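Local coordinates for putative oxidoreductase (Pseudomonas putida, PDB 3L6D), which probably binds NADP and acts as an oxidoreductase, joining a 6-phosphogluconate dehydrogenase-type nucleotide-binding domain to a reductive aminase-like C-terminal domain, at the interface of chains A and B. Residues are numbered along the deposited sequence; one frame, centred on the assembly and turned at random. Chains: chain A/B, Putative oxidoreductase.

Contact 1: the interface of chains A and B. Residues chain A 193, 196-197, 200, 202, 211, 256; chain B 177-178, 181.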
ATOM      1  N   ALA A 193      -4.658  10.728   3.639  1.00 20.64           N
ATOM      2  CA  ALA A 193      -5.473  10.219   4.753  1.00 20.71           C
ATOM      3  C   ALA A 193      -4.996  10.787   6.098  1.00 20.70           C
ATOM      4  O   ALA A 193      -5.803  11.179   6.944  1.00 22.32           O
ATOM      5  CB  ALA A 193      -5.436   8.657   4.780  1.00 18.59           C
ATOM      6  N   ALA A 196      -6.122  14.292   6.217  1.00 18.71           N
ATOM      7  CA  ALA A 196      -7.548  14.308   6.544  1.00 20.16           C
ATOM      8  C   ALA A 196      -7.755  14.120   8.028  1.00 20.69           C
ATOM      9  O   ALA A 196      -8.539  14.855   8.655  1.00 20.15           O
ATOM     10  CB  ALA A 196      -8.323  13.222   5.764  1.00 20.86           C
ATOM     11  N   GLY A 197      -7.018  13.158   8.612  1.00 22.73           N
ATOM     12  CA  GLY A 197      -7.116  12.883  10.036  1.00 25.17           C
ATOM     13  C   GLY A 197      -6.845  14.126  10.860  1.00 25.86           C
ATOM     14  O   GLY A 197      -7.599  14.453  11.795  1.00 25.13           O
ATOM     15  N   PHE A 200      -9.733  16.268  11.231  1.00 24.80           N
ATOM     16  CA  PHE A 200     -10.707  15.760  12.176  1.00 25.24           C
ATOM     17  C   PHE A 200     -10.240  15.962  13.612  1.00 26.48           C
ATOM     18  O   PHE A 200     -10.943  15.578  14.533  1.00 27.32           O
ATOM     19  CB  PHE A 200     -10.985  14.273  11.955  1.00 23.67           C
ATOM     20  CG  PHE A 200     -11.928  13.973  10.797  1.00 26.23           C
ATOM     21  CD1 PHE A 200     -11.429  13.572   9.563  1.00 24.51           C
ATOM     22  CD2 PHE A 200     -13.300  14.050  10.956  1.00 23.86           C
ATOM     23  CE1 PHE A 200     -12.286  13.286   8.496  1.00 26.95           C
ATOM     24  CE2 PHE A 200     -14.157  13.741   9.923  1.00 25.82           C
ATOM     25  CZ  PHE A 200     -13.653  13.378   8.677  1.00 24.29           C
ATOM     26  N   LEU A 202      -7.376  14.596  14.778  1.00 25.93           N
ATOM     27  CA  LEU A 202      -6.516  13.474  15.150  1.00 26.91           C
ATOM     28  C   LEU A 202      -5.073  13.869  14.935  1.00 28.32           C
ATOM     29  O   LEU A 202      -4.668  14.072  13.789  1.00 29.65           O
ATOM     30  CB  LEU A 202      -6.829  12.209  14.314  1.00 26.87           C
ATOM     31  CG  LEU A 202      -8.291  11.787  14.139  1.00 21.21           C
ATOM     32  CD1 LEU A 202      -8.387  10.548  13.270  1.00 26.46           C
ATOM     33  CD2 LEU A 202      -9.007  11.574  15.512  1.00 27.76           C
ATOM     34  N   LEU A 211      -2.591   4.489  11.782  1.00 20.62           N
ATOM     35  CA  LEU A 211      -3.181   4.288  10.460  0.50 20.98           C
ATOM     36  C   LEU A 211      -2.389   3.229   9.709  1.00 21.00           C
ATOM     37  O   LEU A 211      -2.976   2.305   9.111  1.00 22.39           O
ATOM     38  CB  LEU A 211      -3.219   5.608   9.659  0.50 21.57           C
ATOM     39  CG  LEU A 211      -4.307   5.804   8.610  0.50 33.92           C
ATOM     40  CD1 LEU A 211      -5.675   5.872   9.269  0.50 22.70           C
ATOM     41  CD2 LEU A 211      -4.062   7.082   7.800  0.50 23.45           C
ATOM     42  N   LEU A 256     -15.882  12.745   4.515  1.00 31.44           N
ATOM     43  CA  LEU A 256     -14.783  13.648   4.175  1.00 30.39           C
ATOM     44  C   LEU A 256     -15.278  14.996   3.664  1.00 33.18           C
ATOM     45  O   LEU A 256     -14.809  16.048   4.117  1.00 33.03           O
ATOM     46  CB  LEU A 256     -13.850  13.013   3.143  1.00 26.90           C
ATOM     47  CG  LEU A 256     -13.194  11.735   3.657  1.00 32.04           C
ATOM     48  CD1 LEU A 256     -12.627  11.022   2.458  1.00 24.97           C
ATOM     49  CD2 LEU A 256     -12.101  12.110   4.700  1.00 25.03           C
TER
ATOM     50  N   THR B 177     -12.903   6.469   9.241  1.00 24.34           N
ATOM     51  CA  THR B 177     -13.119   7.085   7.944  1.00 24.46           C
ATOM     52  C   THR B 177     -11.803   7.249   7.146  1.00 23.44           C
ATOM     53  O   THR B 177     -11.707   6.813   5.989  1.00 23.51           O
ATOM     54  CB  THR B 177     -13.879   8.445   8.095  1.00 24.50           C
ATOM     55  OG1 THR B 177     -15.190   8.169   8.607  1.00 21.44           O
ATOM     56  CG2 THR B 177     -14.001   9.157   6.751  1.00 22.44           C
ATOM     57  N   VAL B 178     -10.788   7.848   7.773  1.00 21.57           N
ATOM     58  CA  VAL B 178      -9.549   8.090   7.100  1.00 21.68           C
ATOM     59  C   VAL B 178      -8.747   6.779   6.901  1.00 22.33           C
ATOM     60  O   VAL B 178      -8.034   6.636   5.894  1.00 21.45           O
ATOM     61  CB  VAL B 178      -8.711   9.211   7.854  1.00 22.01           C
ATOM     62  CG1 VAL B 178      -9.607  10.448   8.097  1.00 26.01           C
ATOM     63  CG2 VAL B 178      -8.159   8.717   9.169  1.00 25.58           C
ATOM     64  N   ALA B 181     -10.380   5.274   3.852  1.00 22.67           N
ATOM     65  CA  ALA B 181     -10.008   6.069   2.691  1.00 23.83           C
ATOM     66  C   ALA B 181      -8.620   5.615   2.181  1.00 24.20           C
ATOM     67  O   ALA B 181      -8.463   5.322   0.991  1.00 24.05           O
ATOM     68  CB  ALA B 181     -10.020   7.581   2.987  1.00 23.58           C
TER
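The backbone carbonyl oxygen of A:Ala193 meets two carbons of B:Val178 by van der Waals contact, CB at 3.6 Å and CG2 at 4.1 Å. In turn, the carbonyl O of B:Val178 lies 3.5 Å from the methyl CB of A:Ala193. This is an apolar patch of the two-fold helical interface of chains A and B, which may be that of a dimer. B:Val178, on helix 169-199, is a knob received by the same helix of chain A, by the residues just after it and by helix 204-232. Its two methyls part company. CG1 lies beside its own backbone N (chi1 -51°) and enters the groove formed by A:Ala196, A:Gly197 and A:Phe200, with A:Ala196 CB 3.8 Å away. The small A:Ala193, A:Ala196 and A:Gly197 probably let the helices approach closely. A:Phe200 runs antiparallel to the valine and offers the CD1-CE1 rim of its ring to CG1, which stands obliquely off it. The other methyl, B:Val178 CG2, meets A:Leu211 CD1 at 3.8 Å, the side chains crossing at nearly a right angle. On the flank, A:Leu256 CD2 of helix 242-258 sits at the edge of the A:Phe200 ring, in its plane, and lies 4.1 Å from the methyl CG2 of B:Thr177.

Contact 2: the interface of chains A and B. Residues chain A 230, 290, 293; chain B 191, 194-195, 204, 208.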
ATOM      1  N   LEU A 230      -6.854 -12.009 -10.469  1.00 28.07           N
ATOM      2  CA  LEU A 230      -6.419 -11.532 -11.788  1.00 29.07           C
ATOM      3  C   LEU A 230      -5.616 -12.617 -12.519  1.00 30.50           C
ATOM      4  O   LEU A 230      -5.641 -12.676 -13.730  1.00 31.50           O
ATOM      5  CB  LEU A 230      -5.596 -10.234 -11.673  1.00 29.31           C
ATOM      6  CG  LEU A 230      -6.323  -8.983 -11.134  1.00 28.65           C
ATOM      7  CD1 LEU A 230      -5.330  -7.895 -10.772  1.00 30.42           C
ATOM      8  CD2 LEU A 230      -7.359  -8.454 -12.140  1.00 29.84           C
ATOM      9  N   THR A 290      -9.988  -3.329 -12.315  1.00 25.83           N
ATOM     10  CA  THR A 290      -8.929  -3.458 -13.300  1.00 27.17           C
ATOM     11  C   THR A 290      -9.380  -3.421 -14.769  1.00 28.47           C
ATOM     12  O   THR A 290      -8.747  -2.766 -15.613  1.00 28.42           O
ATOM     13  CB  THR A 290      -8.153  -4.756 -13.024  1.00 27.07           C
ATOM     14  OG1 THR A 290      -7.520  -4.648 -11.732  1.00 32.35           O
ATOM     15  CG2 THR A 290      -7.116  -4.989 -14.063  1.00 34.92           C
ATOM     16  N   PHE A 293     -10.305  -0.121 -16.922  1.00 31.55           N
ATOM     17  CA  PHE A 293      -9.212   0.643 -17.534  1.00 31.51           C
ATOM     18  C   PHE A 293      -8.794   0.169 -18.939  1.00 32.39           C
ATOM     19  O   PHE A 293      -8.018   0.859 -19.598  1.00 32.00           O
ATOM     20  CB  PHE A 293      -7.965   0.662 -16.625  1.00 29.59           C
ATOM     21  CG  PHE A 293      -8.202   1.335 -15.300  1.00 25.86           C
ATOM     22  CD1 PHE A 293      -8.495   0.585 -14.176  1.00 27.32           C
ATOM     23  CD2 PHE A 293      -8.179   2.727 -15.199  1.00 27.89           C
ATOM     24  CE1 PHE A 293      -8.754   1.205 -12.959  1.00 26.24           C
ATOM     25  CE2 PHE A 293      -8.442   3.358 -13.963  1.00 26.14           C
ATOM     26  CZ  PHE A 293      -8.714   2.605 -12.862  1.00 27.22           C
TER
ATOM     27  N   PHE B 191      -5.150  -1.398  -8.849  1.00 21.96           N
ATOM     28  CA  PHE B 191      -6.004  -1.715 -10.002  1.00 22.51           C
ATOM     29  C   PHE B 191      -5.727  -0.813 -11.181  1.00 23.34           C
ATOM     30  O   PHE B 191      -5.624  -1.293 -12.316  1.00 23.81           O
ATOM     31  CB  PHE B 191      -7.522  -1.743  -9.639  1.00 20.93           C
ATOM     32  CG  PHE B 191      -7.846  -2.616  -8.476  1.00 23.55           C
ATOM     33  CD1 PHE B 191      -7.159  -3.813  -8.266  1.00 22.36           C
ATOM     34  CD2 PHE B 191      -8.837  -2.248  -7.560  1.00 22.95           C
ATOM     35  CE1 PHE B 191      -7.455  -4.631  -7.171  1.00 24.39           C
ATOM     36  CE2 PHE B 191      -9.140  -3.061  -6.465  1.00 24.12           C
ATOM     37  CZ  PHE B 191      -8.458  -4.253  -6.271  1.00 24.13           C
ATOM     38  N   VAL B 194      -2.133  -1.675 -12.738  1.00 22.81           N
ATOM     39  CA  VAL B 194      -2.286  -2.943 -13.470  1.00 24.00           C
ATOM     40  C   VAL B 194      -3.077  -2.773 -14.794  1.00 24.97           C
ATOM     41  O   VAL B 194      -2.674  -3.264 -15.861  1.00 23.70           O
ATOM     42  CB  VAL B 194      -2.919  -4.036 -12.567  1.00 24.27           C
ATOM     43  CG1 VAL B 194      -3.310  -5.271 -13.394  1.00 30.33           C
ATOM     44  CG2 VAL B 194      -1.930  -4.460 -11.489  1.00 29.56           C
ATOM     45  N   GLY B 195      -4.199  -2.061 -14.716  1.00 26.44           N
ATOM     46  CA  GLY B 195      -5.001  -1.772 -15.900  1.00 26.18           C
ATOM     47  C   GLY B 195      -4.202  -0.979 -16.909  1.00 26.03           C
ATOM     48  O   GLY B 195      -4.306  -1.218 -18.112  1.00 27.34           O
ATOM     49  N   VAL B 204      -2.528  -8.392 -17.727  1.00 29.08           N
ATOM     50  CA  VAL B 204      -2.906  -8.276 -16.319  1.00 29.73           C
ATOM     51  C   VAL B 204      -2.485  -9.526 -15.548  1.00 30.04           C
ATOM     52  O   VAL B 204      -1.903  -9.415 -14.495  1.00 31.05           O
ATOM     53  CB  VAL B 204      -4.429  -7.952 -16.203  1.00 30.18           C
ATOM     54  CG1 VAL B 204      -4.906  -8.053 -14.778  1.00 37.19           C
ATOM     55  CG2 VAL B 204      -4.705  -6.561 -16.763  1.00 36.18           C
ATOM     56  N   ALA B 208       0.364  -8.490 -12.718  1.00 22.79           N
ATOM     57  CA  ALA B 208      -0.169  -8.174 -11.395  1.00 21.48           C
ATOM     58  C   ALA B 208       0.747  -8.721 -10.326  1.00 20.89           C
ATOM     59  O   ALA B 208       1.131  -7.982  -9.423  1.00 20.52           O
ATOM     60  CB  ALA B 208      -1.614  -8.757 -11.226  1.00 21.86           C
TER
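A:Thr290 fits between side chains of B:Phe191, B:Val194 and B:Val204, bringing the C-terminal 3-10 helix 286-293 of this reductive aminase-like protein against helices 169-199 and 204-232 of the other chain. The more tightly packed part is aliphatic. A:Leu230, near the end of its helix 204-232, lays CD2 3.6 Å from the methyl CG1 of B:Val204, the two side chains crossing obliquely. Its second methyl, CD1, turns to B:Ala208 CB at 3.8 Å, one helical turn further along chain B, so the leucine straddles two successive turns. A:Thr290 approaches the same valine tip to tip, its CG2 3.8 Å from B:Val204 CG1. That methyl stands anti to the threonine's own backbone N while OG1 lies beside the N (chi1 -64°), an arrangement that sends the two branches to different partners. CG2 also meets B:Val194 CG1 at 3.9 Å. OG1 rests against B:Phe191, 3.6 Å from both CB and the ring carbon CD1, with the side chains crossing at about a right angle. On the looser side the contact thins out to A:Phe293, which hides little surface. Its CB lies 3.9 Å from B:Gly195 CA, where the glycine presents backbone to the 3-10 helix. At the phenyl ring, A:Phe293 CD1 lies 3.9 Å from the carbonyl O of B:Phe191.

Contact 3: the interface of chains A and B. Residues chain A 217-218, 221-222, 225, 239; chain B 130, 132-133.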
ATOM      1  N   PHE A 217      -2.086  -5.197   7.195  1.00 21.76           N
ATOM      2  CA  PHE A 217      -2.522  -6.527   6.820  1.00 21.59           C
ATOM      3  C   PHE A 217      -3.719  -6.516   5.895  1.00 21.63           C
ATOM      4  O   PHE A 217      -3.743  -7.242   4.891  1.00 21.27           O
ATOM      5  CB  PHE A 217      -2.808  -7.390   8.059  1.00 21.25           C
ATOM      6  CG  PHE A 217      -3.333  -8.784   7.734  1.00 27.38           C
ATOM      7  CD1 PHE A 217      -2.457  -9.799   7.369  1.00 22.20           C
ATOM      8  CD2 PHE A 217      -4.686  -9.068   7.814  1.00 22.71           C
ATOM      9  CE1 PHE A 217      -2.926 -11.084   7.050  1.00 26.60           C
ATOM     10  CE2 PHE A 217      -5.178 -10.327   7.502  1.00 27.38           C
ATOM     11  CZ  PHE A 217      -4.275 -11.352   7.111  1.00 23.07           C
ATOM     12  N   PHE A 218      -4.732  -5.732   6.246  1.00 21.84           N
ATOM     13  CA  PHE A 218      -5.927  -5.637   5.423  1.00 22.57           C
ATOM     14  C   PHE A 218      -5.548  -5.323   3.963  1.00 22.69           C
ATOM     15  O   PHE A 218      -6.051  -5.961   3.043  1.00 22.85           O
ATOM     16  CB  PHE A 218      -6.848  -4.513   5.983  1.00 23.81           C
ATOM     17  CG  PHE A 218      -8.109  -4.297   5.213  1.00 29.85           C
ATOM     18  CD1 PHE A 218      -9.142  -5.222   5.256  1.00 24.42           C
ATOM     19  CD2 PHE A 218      -8.296  -3.137   4.475  1.00 25.07           C
ATOM     20  CE1 PHE A 218     -10.360  -5.005   4.567  1.00 29.81           C
ATOM     21  CE2 PHE A 218      -9.520  -2.910   3.784  1.00 30.91           C
ATOM     22  CZ  PHE A 218     -10.536  -3.853   3.826  1.00 24.16           C
ATOM     23  N   ASP A 221      -3.276  -8.238   2.358  1.00 23.57           N
ATOM     24  CA  ASP A 221      -4.133  -9.404   2.089  1.00 23.46           C
ATOM     25  C   ASP A 221      -5.048  -9.135   0.886  1.00 24.32           C
ATOM     26  O   ASP A 221      -5.214 -10.003   0.010  1.00 23.58           O
ATOM     27  CB  ASP A 221      -4.961  -9.795   3.335  1.00 23.18           C
ATOM     28  CG  ASP A 221      -5.992 -10.849   3.044  1.00 20.03           C
ATOM     29  OD1 ASP A 221      -7.123 -10.515   2.678  1.00 23.63           O
ATOM     30  OD2 ASP A 221      -5.688 -12.034   3.208  1.00 23.86           O
ATOM     31  N   ALA A 222      -5.621  -7.936   0.830  1.00 23.83           N
ATOM     32  CA  ALA A 222      -6.509  -7.607  -0.254  1.00 24.44           C
ATOM     33  C   ALA A 222      -5.785  -7.571  -1.602  1.00 24.90           C
ATOM     34  O   ALA A 222      -6.313  -8.102  -2.573  1.00 25.65           O
ATOM     35  CB  ALA A 222      -7.226  -6.296   0.010  1.00 23.89           C
ATOM     36  N   GLU A 225      -5.041 -11.275  -2.689  1.00 28.30           N
ATOM     37  CA  GLU A 225      -6.289 -11.882  -3.177  1.00 27.27           C
ATOM     38  C   GLU A 225      -6.664 -11.383  -4.585  1.00 25.78           C
ATOM     39  O   GLU A 225      -7.052 -12.178  -5.474  1.00 23.63           O
ATOM     40  CB  GLU A 225      -7.437 -11.606  -2.178  1.00 27.82           C
ATOM     41  CG  GLU A 225      -8.806 -12.219  -2.541  1.00 38.63           C
ATOM     42  CD  GLU A 225      -8.822 -13.751  -2.680  1.00 29.74           C
ATOM     43  OE1 GLU A 225      -7.830 -14.449  -2.344  1.00 38.61           O
ATOM     44  OE2 GLU A 225      -9.864 -14.247  -3.169  1.00 39.74           O
ATOM     45  N   GLN A 239     -17.081 -12.852  -2.568  1.00 51.11           N
ATOM     46  CA  GLN A 239     -16.548 -12.201  -1.373  1.00 49.77           C
ATOM     47  C   GLN A 239     -16.545 -10.651  -1.232  1.00 48.10           C
ATOM     48  O   GLN A 239     -16.750 -10.133  -0.149  1.00 48.74           O
ATOM     49  CB  GLN A 239     -15.166 -12.767  -1.054  1.00 50.45           C
ATOM     50  CG  GLN A 239     -14.426 -12.062   0.067  1.00 44.02           C
ATOM     51  CD  GLN A 239     -14.045 -12.977   1.203  1.00 51.35           C
ATOM     52  OE1 GLN A 239     -14.199 -12.651   2.360  1.00 42.50           O
ATOM     53  NE2 GLN A 239     -13.557 -14.135   0.856  1.00 44.29           N
TER
ATOM     54  N   TYR B 130     -12.263  -8.471   5.616  1.00 26.01           N
ATOM     55  CA  TYR B 130     -13.282  -9.183   4.860  1.00 26.85           C
ATOM     56  C   TYR B 130     -13.662 -10.388   5.705  1.00 28.50           C
ATOM     57  O   TYR B 130     -12.855 -10.828   6.539  1.00 27.75           O
ATOM     58  CB  TYR B 130     -12.755  -9.568   3.471  1.00 26.93           C
ATOM     59  CG  TYR B 130     -12.560  -8.357   2.578  1.00 27.94           C
ATOM     60  CD1 TYR B 130     -13.650  -7.716   2.009  1.00 27.84           C
ATOM     61  CD2 TYR B 130     -11.284  -7.815   2.355  1.00 27.96           C
ATOM     62  CE1 TYR B 130     -13.484  -6.597   1.206  1.00 28.54           C
ATOM     63  CE2 TYR B 130     -11.113  -6.671   1.542  1.00 27.81           C
ATOM     64  CZ  TYR B 130     -12.213  -6.081   0.981  1.00 28.73           C
ATOM     65  OH  TYR B 130     -12.087  -4.982   0.146  1.00 28.61           O
ATOM     66  N   ARG B 132     -13.633 -13.468   5.275  1.00 29.61           N
ATOM     67  CA  ARG B 132     -12.621 -14.548   5.278  1.00 29.24           C
ATOM     68  C   ARG B 132     -11.548 -14.378   6.327  1.00 26.75           C
ATOM     69  O   ARG B 132     -10.913 -15.358   6.744  1.00 25.49           O
ATOM     70  CB  ARG B 132     -11.979 -14.712   3.885  1.00 31.89           C
ATOM     71  CG  ARG B 132     -11.151 -13.493   3.434  1.00 29.30           C
ATOM     72  CD  ARG B 132     -10.541 -13.718   2.039  1.00 33.55           C
ATOM     73  NE  ARG B 132      -9.639 -12.610   1.719  1.00 30.77           N
ATOM     74  CZ  ARG B 132     -10.000 -11.555   0.996  1.00 34.42           C
ATOM     75  NH1 ARG B 132     -11.221 -11.501   0.483  1.00 31.45           N
ATOM     76  NH2 ARG B 132      -9.138 -10.568   0.769  1.00 31.16           N
ATOM     77  N   ASN B 133     -11.314 -13.138   6.768  1.00 25.07           N
ATOM     78  CA  ASN B 133     -10.316 -12.903   7.813  1.00 26.22           C
ATOM     79  C   ASN B 133     -10.874 -12.534   9.214  1.00 25.66           C
ATOM     80  O   ASN B 133     -10.141 -12.094  10.113  1.00 24.77           O
ATOM     81  CB  ASN B 133      -9.288 -11.861   7.338  1.00 26.92           C
ATOM     82  CG  ASN B 133      -8.467 -12.375   6.183  1.00 32.67           C
ATOM     83  OD1 ASN B 133      -7.904 -13.479   6.249  1.00 27.74           O
ATOM     84  ND2 ASN B 133      -8.424 -11.602   5.101  1.00 28.11           N
TER
HETATM   85  O   HOH W   1      -7.309 -14.056   2.566  1.00 45.44           O
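The short 3-10 helix 131-133, following strand 121-128 of the nucleotide-binding region of chain B, docks on helix 204-232 of chain A and on A:Gln239 in the coil after it. B:Arg132 leads, its NH2 forming a salt bridge with A:Asp221 OD1 at 2.8 Å (147° at H). NH2 comes to the syn side of OD1 but tilted 26° out of the carboxylate plane, the carboxylate and guanidinium planes being 25° apart. Water 1 links the same two residues a second time, binding A:Asp221 OD2 at 2.7 Å and B:Arg132 NE at 2.9 Å. B:Asn133 ND2 adds a weak hydrogen bond to OD1. The arginine chain is extended from CG to NE and runs across the amide of A:Gln239. A:Glu225 CG packs on one guanidinium face and B:Tyr130 CB on the opposite one, both toward its rim, and A:Gln239 CG lies at the edge in plane, a packing that should limit rotation of the group. A:Gln239 OE1 accepts a hydrogen bond from the backbone N of B:Arg132 at 3.1 Å, on a lone pair in the carbonyl plane. Alongside, A:Phe218 CE1 meets B:Tyr130 CE2 at 3.5 Å. These bonds tie the nucleotide-binding part of one chain to the helical part of the other and probably help set their relative orientation.

Contact 4: the interface of chains A and B. Residues chain A 186-187, 190, 212, 215; chain B 182, 223-224, 227.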
ATOM      1  N   ALA A 186       0.297   5.083  -3.921  1.00 22.74           N
ATOM      2  CA  ALA A 186      -0.041   4.479  -2.613  1.00 24.21           C
ATOM      3  C   ALA A 186       0.513   5.320  -1.440  1.00 24.02           C
ATOM      4  O   ALA A 186      -0.193   5.562  -0.439  1.00 23.73           O
ATOM      5  CB  ALA A 186       0.492   3.071  -2.538  1.00 23.86           C
HETATM    6  N   MSE A 187       1.756   5.784  -1.573  1.00 24.15           N
HETATM    7  CA  MSE A 187       2.322   6.730  -0.588  1.00 26.69           C
HETATM    8  C   MSE A 187       1.441   7.981  -0.386  1.00 25.78           C
HETATM    9  O   MSE A 187       1.172   8.386   0.735  1.00 25.12           O
HETATM   10  CB  MSE A 187       3.729   7.158  -0.971  1.00 31.31           C
HETATM   11  CG  MSE A 187       4.739   6.010  -0.943  1.00 33.72           C
HETATM   12 SE   MSE A 187       6.477   6.526  -1.751  1.00 42.51          SE
HETATM   13  CE  MSE A 187       6.884   8.197  -0.950  1.00 34.57           C
ATOM     14  N   PHE A 190      -1.719   7.610   1.493  1.00 22.77           N
ATOM     15  CA  PHE A 190      -1.384   7.654   2.925  1.00 23.51           C
ATOM     16  C   PHE A 190      -1.227   9.113   3.430  1.00 22.53           C
ATOM     17  O   PHE A 190      -1.801   9.430   4.452  1.00 21.34           O
ATOM     18  CB  PHE A 190      -0.134   6.793   3.244  1.00 23.02           C
ATOM     19  CG  PHE A 190       0.199   6.713   4.733  1.00 20.00           C
ATOM     20  CD1 PHE A 190      -0.460   5.821   5.576  1.00 23.29           C
ATOM     21  CD2 PHE A 190       1.209   7.526   5.267  1.00 22.95           C
ATOM     22  CE1 PHE A 190      -0.151   5.762   6.968  1.00 20.43           C
ATOM     23  CE2 PHE A 190       1.509   7.479   6.624  1.00 20.57           C
ATOM     24  CZ  PHE A 190       0.829   6.568   7.469  1.00 22.08           C
ATOM     25  N   LEU A 212      -1.061   3.337   9.732  1.00 19.54           N
ATOM     26  CA  LEU A 212      -0.208   2.332   9.040  1.00 22.07           C
ATOM     27  C   LEU A 212      -0.421   0.949   9.612  1.00 22.24           C
ATOM     28  O   LEU A 212      -0.665  -0.009   8.863  1.00 23.67           O
ATOM     29  CB  LEU A 212       1.298   2.672   9.140  1.00 23.81           C
ATOM     30  CG  LEU A 212       2.287   1.815   8.326  1.00 37.97           C
ATOM     31  CD1 LEU A 212       1.866   1.843   6.830  1.00 25.81           C
ATOM     32  CD2 LEU A 212       3.732   2.291   8.441  1.00 25.50           C
ATOM     33  N   SER A 215      -3.937  -0.721   9.012  1.00 20.06           N
ATOM     34  CA  SER A 215      -4.305  -1.055   7.644  1.00 21.54           C
ATOM     35  C   SER A 215      -3.369  -2.041   6.938  1.00 22.40           C
ATOM     36  O   SER A 215      -3.756  -2.603   5.922  1.00 23.13           O
ATOM     37  CB  SER A 215      -4.456   0.210   6.785  1.00 21.71           C
ATOM     38  OG  SER A 215      -3.227   0.927   6.708  1.00 26.20           O
TER
ATOM     39  N   HIS B 182      -7.647   5.504   3.084  1.00 22.96           N
ATOM     40  CA  HIS B 182      -6.311   5.068   2.682  1.00 23.03           C
ATOM     41  C   HIS B 182      -6.288   3.643   2.156  1.00 21.55           C
ATOM     42  O   HIS B 182      -5.687   3.384   1.078  1.00 20.90           O
ATOM     43  CB  HIS B 182      -5.284   5.225   3.800  1.00 23.62           C
ATOM     44  CG  HIS B 182      -4.025   4.447   3.568  1.00 26.06           C
ATOM     45  ND1 HIS B 182      -3.255   4.599   2.427  1.00 25.80           N
ATOM     46  CD2 HIS B 182      -3.426   3.477   4.301  1.00 23.63           C
ATOM     47  CE1 HIS B 182      -2.227   3.767   2.484  1.00 24.54           C
ATOM     48  NE2 HIS B 182      -2.298   3.090   3.615  1.00 26.67           N
ATOM     49  N   LEU B 223       6.424   4.110   3.665  1.00 24.35           N
ATOM     50  CA  LEU B 223       5.399   4.493   4.648  1.00 24.75           C
ATOM     51  C   LEU B 223       5.938   4.506   6.082  1.00 25.09           C
ATOM     52  O   LEU B 223       5.640   5.413   6.855  1.00 23.90           O
ATOM     53  CB  LEU B 223       4.169   3.585   4.557  1.00 26.18           C
ATOM     54  CG  LEU B 223       3.388   3.586   3.231  1.00 26.28           C
ATOM     55  CD1 LEU B 223       2.174   2.643   3.300  1.00 27.65           C
ATOM     56  CD2 LEU B 223       2.921   4.966   2.957  1.00 26.81           C
ATOM     57  N   GLU B 224       6.744   3.505   6.416  1.00 25.29           N
ATOM     58  CA  GLU B 224       7.357   3.425   7.731  1.00 27.85           C
ATOM     59  C   GLU B 224       8.271   4.654   7.967  1.00 27.10           C
ATOM     60  O   GLU B 224       8.247   5.287   9.024  1.00 26.55           O
ATOM     61  CB  GLU B 224       8.119   2.094   7.850  1.00 30.12           C
ATOM     62  CG  GLU B 224       8.652   1.775   9.248  1.00 62.21           C
ATOM     63  CD  GLU B 224       7.545   1.605  10.314  1.00 32.75           C
ATOM     64  OE1 GLU B 224       6.553   0.874  10.046  1.00 63.04           O
ATOM     65  OE2 GLU B 224       7.710   2.170  11.419  1.00 62.54           O
ATOM     66  N   VAL B 227       6.120   7.798   8.491  1.00 21.76           N
ATOM     67  CA  VAL B 227       5.610   7.789   9.874  1.00 23.17           C
ATOM     68  C   VAL B 227       6.691   8.296  10.863  1.00 24.95           C
ATOM     69  O   VAL B 227       6.411   9.124  11.734  1.00 24.58           O
ATOM     70  CB  VAL B 227       5.086   6.381  10.314  1.00 22.37           C
ATOM     71  CG1 VAL B 227       4.836   6.343  11.822  1.00 22.76           C
ATOM     72  CG2 VAL B 227       3.788   5.990   9.545  1.00 22.66           C
TER
HETATM   73  O   HOH W   2      -1.226   0.696   4.760  1.00 34.78           O
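A:Phe190, A:Leu212, B:Leu223 and B:Val227 form the apolar centre, where helices 169-199 and 204-232 of chain A pack on helix 204-232 of chain B. B:Leu223 forks between two partners: CD2 lies 3.6 Å from A:Phe190 CB and also touches the start of the ring, whereas CD1 meets A:Leu212 CD1 at 3.6 Å. At the far end of the ring, A:Phe190 CZ reaches B:Val227 CG2 at 3.7 Å, so leucine and valine together line the phenyl group along its length. With CG anti to the backbone N (chi1 -176°), the phenyl group also comes up against B:His182. The two rings meet edge to face, planes 78° apart, with A:Phe190 CD1 3.8 Å above the imidazole plane and offset toward its rim. Further out, A:Leu212 CD2 lies against the backbone N and CA of B:Glu224, whose own side chain is poorly ordered; the CA of selenomethionine A:Met187 touches B:Leu223 CD2. The polar rim lies beyond the histidine, where A:Ser215 OG sits at the imidazole edge, in its plane. Water 2 joins this hydroxyl to the ring across the interface, 2.8 Å from A:Ser215 OG and 2.9 Å from B:His182 NE2.

Contacts 1 and 4 are neighbours, their C-alpha centres about 12 Å apart, and both draw on helix 169-199 of each chain. Contact 3 lies about 17 Å from contact 4, and contact 2 about 27 Å from contact 1. Helix 204-232 runs through all four: chain A supplies it to each, and chain B supplies it to contacts 2 and 4. Because the interface is two-fold symmetric, every contact has a twin with chains exchanged. Such a long, interlocked helical surface, joined at contact 3 by the nucleotide-binding region, suggests a stable dimer, although the crystal structure alone does not prove it.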